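PDB 5H7E: RNA 2',3'-cyclic phosphodiesterase from Deinococcus radiodurans, which belongs to the LigT-like phosphoesterases of the 2H clan and is built round a curved antiparallel beta sheet. Local coordinates for residues D69-G81 against W92-L104. Sequence-based numbering, arbitrary orientation.
Sequences DLPPLHVNLRGTG and WFVKTEAEGLTEL
The backbone O of Glu97 takes a nearly straight bond from Asn76 N (2.8 Å) and a weak second one from Asn76 ND2. That amide nitrogen also reaches Glu97 OE1 at 3.1 Å. Glu97 bends at chi2 (-88°), which brings its exposed carboxylate, an acceptor, alongside the donor amide; the planes are parallel but offset, so the bond is bent (142° at the hydrogen). The Asn76 side chain also rests on Ser148. Beyond this pair the hairpin of strands 73-83 and 91-97 carries a beta bulge: Arg78 N gives to Lys95 O, whereas Lys95 N gives to Gly79 O (2.8 Å). Past the bulge, Gly81 lies over one face of the Phe93 ring, its CA 4.1 Å from the centroid, where a CB would clash with Phe93 CZ. On the other face Leu77 CD2 packs against Thr96 CG2 (4.0 Å), and Ile128 adjoins both side chains. A water 2.7 Å from Thr80 OG1 accepts the N-H of Trp92 NE1 and lies in the indole plane. Where the strands part, two waters bridge the backbones of His74 and Glu99, while Leu70 and Leu73 meet Leu104 of helix 101-114. Direct bonds thus give way to water-mediated ones, with leucines continuing the apolar side.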
# COMPACT_ATOMS: atom_id res chain seq x y z
N ASP A 69 16.56 -9.35 6.84
CA ASP A 69 16.46 -10.50 7.74
C ASP A 69 15.04 -11.05 7.88
O ASP A 69 14.83 -12.01 8.63
CB ASP A 69 16.99 -10.12 9.13
CG ASP A 69 18.50 -9.94 9.15
OD1 ASP A 69 19.20 -10.37 8.22
OD2 ASP A 69 18.98 -9.41 10.14
N LEU A 70 14.08 -10.54 7.10
CA LEU A 70 12.74 -11.09 7.05
C LEU A 70 12.63 -12.10 5.91
O LEU A 70 13.17 -11.86 4.82
CB LEU A 70 11.71 -9.98 6.80
CG LEU A 70 11.41 -9.06 7.97
CD1 LEU A 70 10.59 -7.84 7.54
CD2 LEU A 70 10.63 -9.85 9.04
N PRO A 71 11.92 -13.19 6.09
CA PRO A 71 11.57 -14.06 4.95
C PRO A 71 10.48 -13.42 4.11
O PRO A 71 9.86 -12.44 4.52
CB PRO A 71 11.07 -15.34 5.64
CG PRO A 71 10.33 -14.78 6.82
CD PRO A 71 11.14 -13.54 7.29
N PRO A 72 10.25 -13.93 2.90
CA PRO A 72 9.11 -13.47 2.11
C PRO A 72 7.86 -13.57 2.96
O PRO A 72 7.68 -14.55 3.67
CB PRO A 72 9.08 -14.47 0.95
CG PRO A 72 10.54 -14.75 0.76
CD PRO A 72 11.08 -14.89 2.15
N LEU A 73 7.02 -12.52 2.90
CA LEU A 73 5.88 -12.44 3.80
C LEU A 73 4.70 -13.17 3.17
O LEU A 73 4.49 -13.08 1.97
CB LEU A 73 5.48 -10.99 4.07
CG LEU A 73 6.60 -10.14 4.70
CD1 LEU A 73 6.04 -8.76 4.90
CD2 LEU A 73 7.07 -10.75 6.01
N HIS A 74 3.92 -13.88 3.99
CA HIS A 74 2.76 -14.59 3.48
C HIS A 74 1.53 -13.77 3.82
O HIS A 74 1.17 -13.64 4.99
CB HIS A 74 2.67 -15.98 4.07
CG HIS A 74 1.58 -16.78 3.43
ND1 HIS A 74 0.51 -17.28 4.14
CD2 HIS A 74 1.35 -17.09 2.13
CE1 HIS A 74 -0.31 -17.91 3.31
NE2 HIS A 74 0.19 -17.81 2.09
N VAL A 75 0.94 -13.12 2.80
CA VAL A 75 -0.09 -12.12 3.01
C VAL A 75 -1.44 -12.75 2.71
O VAL A 75 -1.61 -13.37 1.66
CB VAL A 75 0.13 -10.91 2.09
CG1 VAL A 75 -0.89 -9.77 2.47
CG2 VAL A 75 1.59 -10.38 2.24
N ASN A 76 -2.37 -12.62 3.67
CA ASN A 76 -3.70 -13.20 3.54
C ASN A 76 -4.72 -12.10 3.33
O ASN A 76 -4.73 -11.13 4.09
CB ASN A 76 -4.02 -13.95 4.81
CG ASN A 76 -3.02 -15.03 5.07
OD1 ASN A 76 -3.04 -16.05 4.39
ND2 ASN A 76 -2.14 -14.83 6.06
N LEU A 77 -5.57 -12.25 2.32
CA LEU A 77 -6.77 -11.42 2.23
C LEU A 77 -7.76 -11.81 3.31
O LEU A 77 -7.87 -12.99 3.66
CB LEU A 77 -7.47 -11.59 0.88
CG LEU A 77 -6.72 -11.22 -0.39
CD1 LEU A 77 -7.64 -11.40 -1.59
CD2 LEU A 77 -6.20 -9.78 -0.31
N ARG A 78 -8.45 -10.79 3.86
CA ARG A 78 -9.46 -11.06 4.87
C ARG A 78 -10.78 -10.47 4.36
O ARG A 78 -11.21 -10.83 3.28
CB ARG A 78 -9.02 -10.54 6.26
CG ARG A 78 -7.65 -11.17 6.70
CD ARG A 78 -7.85 -12.69 7.00
NE ARG A 78 -8.71 -12.92 8.16
CZ ARG A 78 -9.06 -14.13 8.60
NH1 ARG A 78 -8.72 -15.18 7.89
NH2 ARG A 78 -9.82 -14.27 9.70
N GLY A 79 -11.44 -9.62 5.15
CA GLY A 79 -12.77 -9.11 4.80
C GLY A 79 -12.68 -7.69 4.29
O GLY A 79 -11.63 -7.08 4.31
N THR A 80 -13.79 -7.19 3.75
CA THR A 80 -13.82 -5.80 3.30
C THR A 80 -14.20 -4.86 4.45
O THR A 80 -14.75 -5.26 5.48
CB THR A 80 -14.78 -5.66 2.13
OG1 THR A 80 -16.08 -6.21 2.51
CG2 THR A 80 -14.22 -6.35 0.87
N GLY A 81 -13.95 -3.57 4.23
CA GLY A 81 -14.33 -2.54 5.18
C GLY A 81 -14.27 -1.16 4.53
O GLY A 81 -13.94 -1.03 3.34
N TRP A 92 -13.32 2.03 0.05
CA TRP A 92 -13.70 0.65 0.24
C TRP A 92 -12.41 -0.13 0.09
O TRP A 92 -11.67 0.10 -0.85
CB TRP A 92 -14.67 0.23 -0.85
CG TRP A 92 -15.27 -1.13 -0.68
CD1 TRP A 92 -15.79 -1.65 0.46
CD2 TRP A 92 -15.45 -2.12 -1.69
NE1 TRP A 92 -16.27 -2.91 0.23
CE2 TRP A 92 -16.08 -3.22 -1.09
CE3 TRP A 92 -15.14 -2.18 -3.05
CZ2 TRP A 92 -16.40 -4.36 -1.79
CZ3 TRP A 92 -15.46 -3.32 -3.74
CH2 TRP A 92 -16.08 -4.39 -3.11
N PHE A 93 -12.11 -1.03 1.01
CA PHE A 93 -10.84 -1.75 0.95
C PHE A 93 -11.04 -3.19 1.40
O PHE A 93 -12.09 -3.57 1.92
CB PHE A 93 -9.78 -1.08 1.89
CG PHE A 93 -10.19 -1.07 3.36
CD1 PHE A 93 -10.02 -2.19 4.13
CD2 PHE A 93 -10.69 0.09 3.93
CE1 PHE A 93 -10.39 -2.20 5.47
CE2 PHE A 93 -11.10 0.07 5.27
CZ PHE A 93 -10.93 -1.08 6.02
N VAL A 94 -10.04 -4.02 1.10
CA VAL A 94 -9.95 -5.37 1.67
C VAL A 94 -8.80 -5.39 2.67
O VAL A 94 -7.71 -4.88 2.38
CB VAL A 94 -9.78 -6.46 0.60
CG1 VAL A 94 -8.55 -6.23 -0.33
CG2 VAL A 94 -9.70 -7.85 1.23
N LYS A 95 -9.06 -5.93 3.87
CA LYS A 95 -8.01 -6.05 4.87
C LYS A 95 -7.02 -7.14 4.47
O LYS A 95 -7.39 -8.17 3.92
CB LYS A 95 -8.65 -6.40 6.20
CG LYS A 95 -7.64 -6.68 7.32
CD LYS A 95 -8.46 -6.96 8.63
CE LYS A 95 -7.58 -7.22 9.81
NZ LYS A 95 -6.57 -8.24 9.45
N THR A 96 -5.72 -6.91 4.78
CA THR A 96 -4.69 -7.92 4.55
C THR A 96 -3.98 -8.17 5.87
O THR A 96 -3.88 -7.26 6.70
CB THR A 96 -3.65 -7.49 3.52
OG1 THR A 96 -3.13 -6.20 3.92
CG2 THR A 96 -4.30 -7.28 2.15
N GLU A 97 -3.58 -9.43 6.08
CA GLU A 97 -2.87 -9.79 7.32
C GLU A 97 -1.62 -10.56 6.93
O GLU A 97 -1.67 -11.39 6.04
CB GLU A 97 -3.73 -10.66 8.21
CG GLU A 97 -3.10 -11.06 9.54
CD GLU A 97 -2.25 -12.34 9.48
OE1 GLU A 97 -2.51 -13.21 8.62
OE2 GLU A 97 -1.32 -12.48 10.32
N ALA A 98 -0.50 -10.32 7.63
CA ALA A 98 0.69 -11.15 7.44
C ALA A 98 1.53 -11.07 8.70
O ALA A 98 1.75 -9.97 9.21
CB ALA A 98 1.56 -10.68 6.23
N GLU A 99 2.10 -12.21 9.11
CA GLU A 99 3.07 -12.14 10.21
C GLU A 99 4.23 -11.22 9.83
O GLU A 99 4.83 -11.36 8.76
CB GLU A 99 3.61 -13.55 10.50
CG GLU A 99 4.54 -13.58 11.72
CD GLU A 99 5.24 -14.90 11.94
OE1 GLU A 99 5.15 -15.82 11.08
OE2 GLU A 99 5.90 -15.03 13.01
N GLY A 100 4.55 -10.28 10.70
CA GLY A 100 5.67 -9.38 10.41
C GLY A 100 5.29 -8.07 9.76
O GLY A 100 6.12 -7.14 9.76
N LEU A 101 4.07 -7.97 9.22
CA LEU A 101 3.77 -6.80 8.37
C LEU A 101 3.62 -5.53 9.20
O LEU A 101 4.13 -4.46 8.81
CB LEU A 101 2.54 -7.07 7.53
CG LEU A 101 2.12 -5.89 6.62
CD1 LEU A 101 3.21 -5.53 5.60
CD2 LEU A 101 0.91 -6.36 5.90
N THR A 102 2.87 -5.58 10.32
CA THR A 102 2.82 -4.41 11.20
C THR A 102 4.20 -4.02 11.70
O THR A 102 4.54 -2.83 11.71
CB THR A 102 1.89 -4.64 12.37
OG1 THR A 102 0.57 -4.83 11.83
CG2 THR A 102 1.92 -3.41 13.33
N GLU A 103 5.01 -4.99 12.13
CA GLU A 103 6.35 -4.69 12.61
C GLU A 103 7.18 -4.02 11.52
O GLU A 103 7.88 -3.05 11.78
CB GLU A 103 7.01 -5.99 13.10
CG GLU A 103 8.51 -6.13 13.06
CD GLU A 103 9.00 -7.59 13.38
OE1 GLU A 103 8.19 -8.48 13.68
OE2 GLU A 103 10.21 -7.84 13.34
N LEU A 104 7.08 -4.50 10.30
CA LEU A 104 7.82 -3.87 9.20
C LEU A 104 7.35 -2.45 8.97
O LEU A 104 8.16 -1.52 8.84
CB LEU A 104 7.67 -4.70 7.92
CG LEU A 104 8.34 -4.09 6.66
CD1 LEU A 104 9.85 -3.99 6.86
CD2 LEU A 104 8.03 -5.06 5.52
O HOH W 1 4.58 -13.53 6.87
O HOH W 2 1.89 -14.56 7.43
O HOH W 3 -18.04 -4.53 1.87